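Local atomic coordinates of hydrogenase maturation factor (Thermoanaerobacter tengcongensis, PDB entry 3VTH), a protein that probably transfers the carbamoyl group of carbamoyl phosphate, at the expense of ATP, to the C-terminal cysteine of HypE during maturation of [NiFe]-hydrogenases. Residues Asp514-Gly519 and Leu536-Leu541; Lys550-Ala555 and Ser575-Ile580; Ile639-Arg644 and Arg689-Ile694. All coordinates share one frame; numbering follows the deposited sequence.

How the contacts relate
All three contacts lie in the Kae1-like second subdomain but differ in how many polar bonds each makes. Contacts 1 and 3 are surface contacts, though W518 of contact 1 is buried; contact 2 is partly buried. Contact 1 spans the 517-525/530-542 beta hairpin near the iron site, its tyrosine-carboxylate bond set among further hydrogen bonds. Contact 2 joins two helices through another tyrosine hydroxyl and carboxylate, here with a water linking an arginine. It touches contact 1 through L541 CD1 and T554 OG1, 3.7 Å apart. Contact 3 offers a single long salt bridge between a strand and a helix end. Contacts 1 and 3 reach the same sheet, whereas contacts 2 and 3 stay about 19 Å apart at their nearest atoms.

Contact 1: Asp514-Gly519 and Leu536-Leu541; sequences DGNVWG and LKYKPL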
loop_
_atom_site.group_PDB
_atom_site.type_symbol
_atom_site.label_atom_id
_atom_site.label_comp_id
_atom_site.label_asym_id
_atom_site.label_seq_id
_atom_site.Cartn_x
_atom_site.Cartn_y
_atom_site.Cartn_z
ATOM N N ASP A 514 -6.676 -1.761 -29.053
ATOM C CA ASP A 514 -6.316 -1.959 -30.439
ATOM C C ASP A 514 -5.312 -3.108 -30.621
ATOM O O ASP A 514 -4.646 -3.204 -31.665
ATOM C CB ASP A 514 -5.779 -0.651 -31.044
ATOM C CG ASP A 514 -4.497 -0.154 -30.352
ATOM O OD1 ASP A 514 -4.096 -0.710 -29.299
ATOM O OD2 ASP A 514 -3.914 0.826 -30.854
ATOM N N GLY A 515 -5.212 -3.968 -29.611
ATOM C CA GLY A 515 -4.296 -5.119 -29.651
ATOM C C GLY A 515 -2.845 -4.740 -29.388
ATOM O O GLY A 515 -1.934 -5.572 -29.529
ATOM N N ASN A 516 -2.610 -3.482 -29.030
ATOM C CA ASN A 516 -1.249 -3.060 -28.723
ATOM C C ASN A 516 -1.097 -2.807 -27.248
ATOM O O ASN A 516 -2.088 -2.755 -26.517
ATOM C CB ASN A 516 -0.856 -1.828 -29.547
ATOM C CG ASN A 516 -0.826 -2.114 -31.049
ATOM O OD1 ASN A 516 -0.413 -3.192 -31.481
ATOM N ND2 ASN A 516 -1.284 -1.150 -31.849
ATOM N N VAL A 517 0.147 -2.674 -26.805
ATOM C CA VAL A 517 0.444 -2.344 -25.423
ATOM C C VAL A 517 0.371 -0.828 -25.243
ATOM O O VAL A 517 0.944 -0.079 -26.051
ATOM C CB VAL A 517 1.849 -2.849 -25.043
ATOM C CG1 VAL A 517 2.278 -2.326 -23.668
ATOM C CG2 VAL A 517 1.897 -4.393 -25.105
ATOM N N TRP A 518 -0.342 -0.387 -24.203
ATOM C CA TRP A 518 -0.509 1.032 -23.894
ATOM C C TRP A 518 0.266 1.354 -22.622
ATOM O O TRP A 518 0.731 0.437 -21.931
ATOM C CB TRP A 518 -1.985 1.358 -23.678
ATOM C CG TRP A 518 -2.847 1.361 -24.912
ATOM C CD1 TRP A 518 -2.521 0.898 -26.168
ATOM C CD2 TRP A 518 -4.215 1.803 -24.991
ATOM N NE1 TRP A 518 -3.599 1.041 -27.013
ATOM C CE2 TRP A 518 -4.644 1.602 -26.324
ATOM C CE3 TRP A 518 -5.109 2.366 -24.066
ATOM C CZ2 TRP A 518 -5.945 1.933 -26.760
ATOM C CZ3 TRP A 518 -6.399 2.705 -24.499
ATOM C CH2 TRP A 518 -6.798 2.491 -25.836
ATOM N N GLY A 519 0.395 2.631 -22.282
ATOM C CA GLY A 519 1.262 3.007 -21.143
ATOM C C GLY A 519 1.859 4.398 -21.233
ATOM O O GLY A 519 2.642 4.806 -20.376
ATOM N N LEU A 536 2.164 7.696 -27.479
ATOM C CA LEU A 536 3.474 7.650 -28.145
ATOM C C LEU A 536 3.408 6.803 -29.414
ATOM O O LEU A 536 2.649 5.836 -29.454
ATOM C CB LEU A 536 4.538 7.097 -27.192
ATOM C CG LEU A 536 4.927 7.983 -26.005
ATOM C CD1 LEU A 536 6.034 7.313 -25.151
ATOM C CD2 LEU A 536 5.378 9.380 -26.461
ATOM N N LYS A 537 4.172 7.178 -30.452
ATOM C CA LYS A 537 4.191 6.419 -31.704
ATOM C C LYS A 537 4.619 4.986 -31.407
ATOM O O LYS A 537 5.655 4.762 -30.776
ATOM C CB LYS A 537 5.122 7.056 -32.758
ATOM C CG LYS A 537 5.034 6.382 -34.142
ATOM C CD LYS A 537 6.066 6.964 -35.133
ATOM C CE LYS A 537 5.900 6.345 -36.538
ATOM N NZ LYS A 537 6.981 6.871 -37.442
ATOM N N TYR A 538 3.789 4.026 -31.820
ATOM C CA TYR A 538 4.032 2.601 -31.544
ATOM C C TYR A 538 5.411 2.125 -32.008
ATOM O O TYR A 538 5.791 2.389 -33.143
ATOM C CB TYR A 538 2.966 1.751 -32.238
ATOM C CG TYR A 538 1.637 1.778 -31.536
ATOM C CD1 TYR A 538 1.539 1.409 -30.198
ATOM C CD2 TYR A 538 0.471 2.144 -32.214
ATOM C CE1 TYR A 538 0.316 1.421 -29.533
ATOM C CE2 TYR A 538 -0.756 2.151 -31.562
ATOM C CZ TYR A 538 -0.811 1.789 -30.209
ATOM O OH TYR A 538 -1.997 1.773 -29.526
ATOM N N LYS A 539 6.137 1.431 -31.127
ATOM C CA LYS A 539 7.420 0.824 -31.469
ATOM C C LYS A 539 7.325 -0.675 -31.264
ATOM O O LYS A 539 6.651 -1.133 -30.319
ATOM C CB LYS A 539 8.554 1.381 -30.584
ATOM C CG LYS A 539 8.742 2.896 -30.672
ATOM C CD LYS A 539 9.239 3.289 -32.082
ATOM C CE LYS A 539 9.268 4.800 -32.256
ATOM N NZ LYS A 539 9.508 5.199 -33.683
ATOM N N PRO A 540 8.013 -1.449 -32.123
ATOM C CA PRO A 540 7.991 -2.904 -31.990
ATOM C C PRO A 540 8.811 -3.340 -30.774
ATOM O O PRO A 540 9.854 -2.745 -30.475
ATOM C CB PRO A 540 8.638 -3.391 -33.297
ATOM C CG PRO A 540 9.600 -2.276 -33.680
ATOM C CD PRO A 540 8.883 -0.996 -33.232
ATOM N N LEU A 541 8.337 -4.351 -30.069
ATOM C CA LEU A 541 9.054 -4.876 -28.927
ATOM C C LEU A 541 9.255 -6.363 -29.186
ATOM O O LEU A 541 8.316 -7.136 -29.058
ATOM C CB LEU A 541 8.226 -4.655 -27.653
ATOM C CG LEU A 541 8.958 -4.690 -26.323
ATOM C CD1 LEU A 541 9.585 -3.327 -26.089
ATOM C CD2 LEU A 541 7.990 -5.018 -25.182
#
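The phenol ring of Y538 carries the amide of N516 on one face: ND2 stands 3.3 Å above the ring plane, displaced toward the rim near CE2 and CZ, with the amide and ring planes 61° apart. At the ring's edge, close to its plane, V517 O lies 3.8 Å from Y538 CE1. The indole of W518 presents its own edge to the carboxylate of D514, whose CG lies in the indole plane. D514 and Y538 approach from opposite directions, and the tyrosine hydroxyl donates to D514 OD2 on its syn side, with OH and OD2 2.5 Å apart. OD1 binds two donors from opposite faces of the carboxylate: the backbone N of N516 at 3.2 Å, which closes an Asx turn, and NE1 of W518 at 2.9 Å. With chi1 at 62°, CG lies between the backbone N and the carbonyl carbon, and this brings the carboxylate to its three donors. A weak bond from N516 ND2 also reaches OD2. The Y538 side chain crosses between the two arms of the 517-525/530-542 hairpin, which stand apart here (nearest CA atoms, of N516 and Y538, 8.2 Å); V517 bonds instead to the backbones of Y593 and S595. The W518 side chain, about 9 Å from the bound iron, makes a cation-pi contact with R532, which also bonds to the Y538 hydroxyl. Three donors grip both carboxylate oxygens, fixing its rotation; with R532, in a long and weak ion pair with OD2, they would be expected to stabilise D514's negative charge.

Contact 2: Lys550-Ala555 and Ser575-Ile580; sequences KIYRTA and SRELDI
E577, in the first turn of helix 575-587, reaches across to Y552 of helix 551-559. Its backbone N is bonded to D574 OD1, while its side chain runs out fully extended, with CG anti to the backbone N (chi1 -180°) and chi2 near 180° as well, so that the carboxylate ends at the tyrosine hydroxyl. Y552 OH donates to E577 OE2 in a very short hydrogen bond of 2.5 Å. The carboxylate meets the edge of the phenol ring, and the two planes stand nearly perpendicular, 84° apart. Two cations stand near OE2 without forming salt bridges: K550 NZ and R553 NH1 are each 4.4 Å from it. A water spans the second gap, donating to E577 OE2 at 2.5 Å and accepting from R553 NH1 at 2.7 Å. K550 NZ in turn donates to Y552 OH at 3.2 Å, so the hydroxyl links the lysine with the carboxylate. Here two helices of the Kae1-like second subdomain, away from the metal and nucleotide sites, are joined through one tyrosine-glutamate bond and a water-bridged arginine. NH2 of R553 is held by P542 O, and K612 makes a cation-pi contact with the Y552 ring. Further along, beyond I580, the helix packs I581 and Q584 against R553.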
loop_
_atom_site.group_PDB
_atom_site.type_symbol
_atom_site.label_atom_id
_atom_site.label_comp_id
_atom_site.label_asym_id
_atom_site.label_seq_id
_atom_site.Cartn_x
_atom_site.Cartn_y
_atom_site.Cartn_z
ATOM N N LYS A 550 15.848 -7.906 -20.595
ATOM C CA LYS A 550 16.944 -7.577 -21.516
ATOM C C LYS A 550 16.618 -6.269 -22.248
ATOM O O LYS A 550 16.180 -6.277 -23.401
ATOM C CB LYS A 550 17.211 -8.725 -22.493
ATOM C CG LYS A 550 17.754 -9.993 -21.827
ATOM C CD LYS A 550 18.552 -10.832 -22.793
ATOM C CE LYS A 550 19.482 -11.790 -22.057
ATOM N NZ LYS A 550 20.805 -11.903 -22.754
ATOM N N ILE A 551 16.825 -5.149 -21.559
ATOM C CA ILE A 551 16.329 -3.856 -22.027
ATOM C C ILE A 551 17.047 -3.284 -23.248
ATOM O O ILE A 551 16.535 -2.367 -23.881
ATOM C CB ILE A 551 16.252 -2.786 -20.898
ATOM C CG1 ILE A 551 17.644 -2.331 -20.461
ATOM C CG2 ILE A 551 15.409 -3.301 -19.711
ATOM C CD1 ILE A 551 17.603 -1.152 -19.482
ATOM N N TYR A 552 18.225 -3.808 -23.585
ATOM C CA TYR A 552 18.844 -3.402 -24.846
ATOM C C TYR A 552 17.957 -3.812 -26.034
ATOM O O TYR A 552 17.978 -3.157 -27.069
ATOM C CB TYR A 552 20.281 -3.928 -24.990
ATOM C CG TYR A 552 20.393 -5.439 -24.997
ATOM C CD1 TYR A 552 20.513 -6.156 -23.801
ATOM C CD2 TYR A 552 20.393 -6.154 -26.202
ATOM C CE1 TYR A 552 20.620 -7.550 -23.809
ATOM C CE2 TYR A 552 20.502 -7.541 -26.219
ATOM C CZ TYR A 552 20.614 -8.232 -25.023
ATOM O OH TYR A 552 20.716 -9.606 -25.038
ATOM N N ARG A 553 17.157 -4.870 -25.860
ATOM C CA ARG A 553 16.169 -5.289 -26.861
ATOM C C ARG A 553 15.041 -4.275 -26.999
ATOM O O ARG A 553 14.516 -4.046 -28.092
ATOM C CB ARG A 553 15.576 -6.651 -26.502
ATOM C CG ARG A 553 16.578 -7.815 -26.499
ATOM C CD ARG A 553 15.911 -9.100 -26.007
ATOM N NE ARG A 553 14.814 -9.543 -26.874
ATOM C CZ ARG A 553 14.871 -10.583 -27.706
ATOM N NH1 ARG A 553 15.969 -11.329 -27.799
ATOM N NH2 ARG A 553 13.816 -10.888 -28.449
ATOM N N THR A 554 14.661 -3.672 -25.878
ATOM C CA THR A 554 13.669 -2.613 -25.895
ATOM C C THR A 554 14.225 -1.419 -26.653
ATOM O O THR A 554 13.537 -0.849 -27.498
ATOM C CB THR A 554 13.248 -2.186 -24.468
ATOM O OG1 THR A 554 12.495 -3.244 -23.879
ATOM C CG2 THR A 554 12.372 -0.936 -24.518
ATOM N N ALA A 555 15.475 -1.056 -26.366
ATOM C CA ALA A 555 16.114 0.049 -27.081
ATOM C C ALA A 555 16.180 -0.213 -28.589
ATOM O O ALA A 555 15.917 0.685 -29.388
ATOM C CB ALA A 555 17.506 0.330 -26.524
ATOM N N SER A 575 26.757 -9.674 -32.452
ATOM C CA SER A 575 26.423 -9.571 -33.871
ATOM C C SER A 575 25.324 -10.538 -34.338
ATOM O O SER A 575 24.436 -10.161 -35.105
ATOM C CB SER A 575 27.699 -9.770 -34.687
ATOM O OG SER A 575 27.447 -9.719 -36.075
ATOM N N ARG A 576 25.394 -11.781 -33.872
ATOM C CA ARG A 576 24.430 -12.802 -34.258
ATOM C C ARG A 576 23.075 -12.529 -33.612
ATOM O O ARG A 576 22.048 -12.562 -34.287
ATOM C CB ARG A 576 24.962 -14.202 -33.932
ATOM C CG ARG A 576 26.019 -14.658 -34.941
ATOM C CD ARG A 576 27.043 -15.644 -34.379
ATOM N NE ARG A 576 28.301 -15.536 -35.115
ATOM C CZ ARG A 576 29.305 -16.412 -35.070
ATOM N NH1 ARG A 576 29.230 -17.503 -34.318
ATOM N NH2 ARG A 576 30.397 -16.196 -35.791
ATOM N N GLU A 577 23.084 -12.221 -32.317
ATOM C CA GLU A 577 21.869 -11.837 -31.608
ATOM C C GLU A 577 21.202 -10.597 -32.218
ATOM O O GLU A 577 19.972 -10.545 -32.337
ATOM C CB GLU A 577 22.154 -11.623 -30.120
ATOM C CG GLU A 577 20.928 -11.224 -29.290
ATOM C CD GLU A 577 21.217 -11.128 -27.797
ATOM O OE1 GLU A 577 22.409 -11.137 -27.403
ATOM O OE2 GLU A 577 20.247 -11.049 -27.014
ATOM N N LEU A 578 22.009 -9.612 -32.617
ATOM C CA LEU A 578 21.490 -8.403 -33.259
ATOM C C LEU A 578 20.725 -8.727 -34.551
ATOM O O LEU A 578 19.598 -8.273 -34.740
ATOM C CB LEU A 578 22.608 -7.395 -33.555
ATOM C CG LEU A 578 22.171 -6.146 -34.338
ATOM C CD1 LEU A 578 21.246 -5.266 -33.478
ATOM C CD2 LEU A 578 23.373 -5.349 -34.832
ATOM N N ASP A 579 21.356 -9.503 -35.426
ATOM C CA ASP A 579 20.749 -9.938 -36.686
ATOM C C ASP A 579 19.371 -10.566 -36.443
ATOM O O ASP A 579 18.392 -10.240 -37.121
ATOM C CB ASP A 579 21.667 -10.953 -37.372
ATOM C CG ASP A 579 21.212 -11.304 -38.785
ATOM O OD1 ASP A 579 21.179 -10.393 -39.648
ATOM O OD2 ASP A 579 20.916 -12.500 -39.035
ATOM N N ILE A 580 19.307 -11.456 -35.461
ATOM C CA ILE A 580 18.090 -12.187 -35.156
ATOM C C ILE A 580 16.994 -11.259 -34.653
ATOM O O ILE A 580 15.839 -11.331 -35.112
ATOM C CB ILE A 580 18.387 -13.339 -34.173
ATOM C CG1 ILE A 580 19.238 -14.398 -34.893
ATOM C CG2 ILE A 580 17.098 -13.916 -33.589
ATOM C CD1 ILE A 580 19.815 -15.487 -34.000
HETATM O O HOH W 1 17.954 -11.599 -26.055
#

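Contact 3: Ile639-Arg644 and Arg689-Ile694; sequences ILKEDR and RKETGI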
loop_
_atom_site.group_PDB
_atom_site.type_symbol
_atom_site.label_atom_id
_atom_site.label_comp_id
_atom_site.label_asym_id
_atom_site.label_seq_id
_atom_site.Cartn_x
_atom_site.Cartn_y
_atom_site.Cartn_z
ATOM N N ILE A 639 4.624 17.116 -32.140
ATOM C CA ILE A 639 3.318 16.472 -31.963
ATOM C C ILE A 639 2.635 16.460 -33.320
ATOM O O ILE A 639 2.457 17.517 -33.945
ATOM C CB ILE A 639 2.412 17.196 -30.928
ATOM C CG1 ILE A 639 3.116 17.313 -29.574
ATOM C CG2 ILE A 639 1.060 16.470 -30.766
ATOM C CD1 ILE A 639 2.395 18.234 -28.588
ATOM N N LEU A 640 2.284 15.264 -33.788
ATOM C CA LEU A 640 1.543 15.131 -35.036
ATOM C C LEU A 640 0.079 14.779 -34.752
ATOM O O LEU A 640 -0.221 13.829 -34.013
ATOM C CB LEU A 640 2.196 14.093 -35.961
ATOM C CG LEU A 640 3.667 14.259 -36.368
ATOM C CD1 LEU A 640 4.056 13.156 -37.367
ATOM C CD2 LEU A 640 3.943 15.649 -36.983
ATOM N N LYS A 641 -0.829 15.564 -35.316
ATOM C CA LYS A 641 -2.250 15.362 -35.065
ATOM C C LYS A 641 -2.911 14.766 -36.296
ATOM O O LYS A 641 -3.005 15.423 -37.332
ATOM C CB LYS A 641 -2.934 16.680 -34.647
ATOM C CG LYS A 641 -4.488 16.633 -34.567
ATOM C CD LYS A 641 -4.992 15.541 -33.623
ATOM C CE LYS A 641 -6.510 15.379 -33.703
ATOM N NZ LYS A 641 -7.209 16.378 -32.861
ATOM N N GLU A 642 -3.336 13.508 -36.199
ATOM C CA GLU A 642 -4.202 12.934 -37.242
ATOM C C GLU A 642 -5.546 12.592 -36.592
ATOM O O GLU A 642 -6.294 13.498 -36.212
ATOM C CB GLU A 642 -3.542 11.732 -37.929
ATOM C CG GLU A 642 -2.319 12.093 -38.793
ATOM C CD GLU A 642 -2.671 12.939 -40.016
ATOM O OE1 GLU A 642 -3.830 12.870 -40.500
ATOM O OE2 GLU A 642 -1.783 13.671 -40.508
ATOM N N ASP A 643 -5.847 11.308 -36.438
ATOM C CA ASP A 643 -6.983 10.917 -35.596
ATOM C C ASP A 643 -6.674 11.270 -34.148
ATOM O O ASP A 643 -7.535 11.765 -33.417
ATOM C CB ASP A 643 -7.267 9.425 -35.730
ATOM C CG ASP A 643 -8.014 9.091 -37.008
ATOM O OD1 ASP A 643 -8.679 9.994 -37.570
ATOM O OD2 ASP A 643 -7.932 7.922 -37.450
ATOM N N ARG A 644 -5.434 11.020 -33.743
ATOM C CA ARG A 644 -4.993 11.327 -32.388
ATOM C C ARG A 644 -3.719 12.149 -32.409
ATOM O O ARG A 644 -3.076 12.259 -33.451
ATOM C CB ARG A 644 -4.778 10.033 -31.613
ATOM C CG ARG A 644 -6.081 9.456 -31.108
ATOM C CD ARG A 644 -5.900 8.063 -30.567
ATOM N NE ARG A 644 -6.169 7.095 -31.613
ATOM C CZ ARG A 644 -7.371 6.595 -31.890
ATOM N NH1 ARG A 644 -7.494 5.733 -32.884
ATOM N NH2 ARG A 644 -8.444 6.950 -31.182
ATOM N N ARG A 689 -7.326 21.027 -23.122
ATOM C CA ARG A 689 -8.139 22.047 -22.442
ATOM C C ARG A 689 -8.712 23.091 -23.417
ATOM O O ARG A 689 -9.877 23.484 -23.303
ATOM C CB ARG A 689 -7.346 22.732 -21.315
ATOM C CG ARG A 689 -8.064 23.937 -20.679
ATOM C CD ARG A 689 -7.414 24.372 -19.376
ATOM N NE ARG A 689 -6.120 25.003 -19.609
ATOM C CZ ARG A 689 -5.344 25.525 -18.665
ATOM N NH1 ARG A 689 -5.707 25.516 -17.379
ATOM N NH2 ARG A 689 -4.190 26.062 -19.019
ATOM N N LYS A 690 -7.883 23.543 -24.359
ATOM C CA LYS A 690 -8.310 24.527 -25.356
ATOM C C LYS A 690 -9.475 23.964 -26.192
ATOM O O LYS A 690 -10.450 24.665 -26.435
ATOM C CB LYS A 690 -7.128 24.949 -26.247
ATOM C CG LYS A 690 -7.179 26.390 -26.754
ATOM C CD LYS A 690 -7.826 26.493 -28.123
ATOM C CE LYS A 690 -8.433 27.872 -28.362
ATOM N NZ LYS A 690 -9.638 28.097 -27.497
ATOM N N GLU A 691 -9.380 22.689 -26.581
ATOM C CA GLU A 691 -10.442 21.997 -27.330
ATOM C C GLU A 691 -11.725 21.754 -26.527
ATOM O O GLU A 691 -12.824 21.966 -27.040
ATOM C CB GLU A 691 -9.946 20.648 -27.859
ATOM C CG GLU A 691 -9.170 20.690 -29.163
ATOM C CD GLU A 691 -8.758 19.292 -29.638
ATOM O OE1 GLU A 691 -7.845 18.691 -29.021
ATOM O OE2 GLU A 691 -9.348 18.792 -30.629
ATOM N N THR A 692 -11.582 21.310 -25.278
ATOM C CA THR A 692 -12.704 20.758 -24.500
ATOM C C THR A 692 -13.204 21.632 -23.346
ATOM O O THR A 692 -14.294 21.404 -22.832
ATOM C CB THR A 692 -12.339 19.382 -23.907
ATOM O OG1 THR A 692 -11.186 19.520 -23.061
ATOM C CG2 THR A 692 -12.034 18.363 -25.015
ATOM N N GLY A 693 -12.408 22.611 -22.922
ATOM C CA GLY A 693 -12.731 23.393 -21.725
ATOM C C GLY A 693 -12.420 22.675 -20.408
ATOM O O GLY A 693 -12.547 23.272 -19.343
ATOM N N ILE A 694 -12.000 21.406 -20.473
ATOM C CA ILE A 694 -11.694 20.611 -19.263
ATOM C C ILE A 694 -10.446 21.116 -18.533
ATOM O O ILE A 694 -9.383 21.267 -19.132
ATOM C CB ILE A 694 -11.604 19.091 -19.568
ATOM C CG1 ILE A 694 -12.961 18.596 -20.084
ATOM C CG2 ILE A 694 -11.165 18.296 -18.320
ATOM C CD1 ILE A 694 -12.940 17.192 -20.643
#
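K641 and E691 meet through their charged ends alone: NZ lies 3.9 Å from OE2, a long salt bridge between two exposed side chains that come from opposite directions. The lysine places CG beside its carbonyl carbon (chi1 171°) and then bends at chi2 and at chi4, which swings the ammonium toward the helix. From E691 the chain extends beyond CG, leaving the carboxylate at the end of an outstretched arm. Little surface is buried here, and such a bridge at the solvent side can hold only loosely. Firmer interactions come from Y645, next along the chain after R644, which serves both partners: its hydroxyl is hydrogen-bonded to E691 OE1, and K641 makes a cation-pi contact with its ring. One oxygen of the glutamate thus has a close partner, the other a distant one. Beside it, I639 packs on Y645 and I647 and on L684 and L687 of helix 666-692, giving the strand an apolar hold that the charged pair lacks. The tighter part of the junction is therefore the isoleucine and tyrosine packing, and the looser part the lysine-glutamate pair exposed beside it. Just past E691 the helix ends, and G693 departs from helical angles with positive phi (78°). The contact joins the last turn of helix 666-692 to the antiparallel pair 639-641 and 645-647, of which 645-647 runs parallel to strand 530-542 in the large mixed sheet.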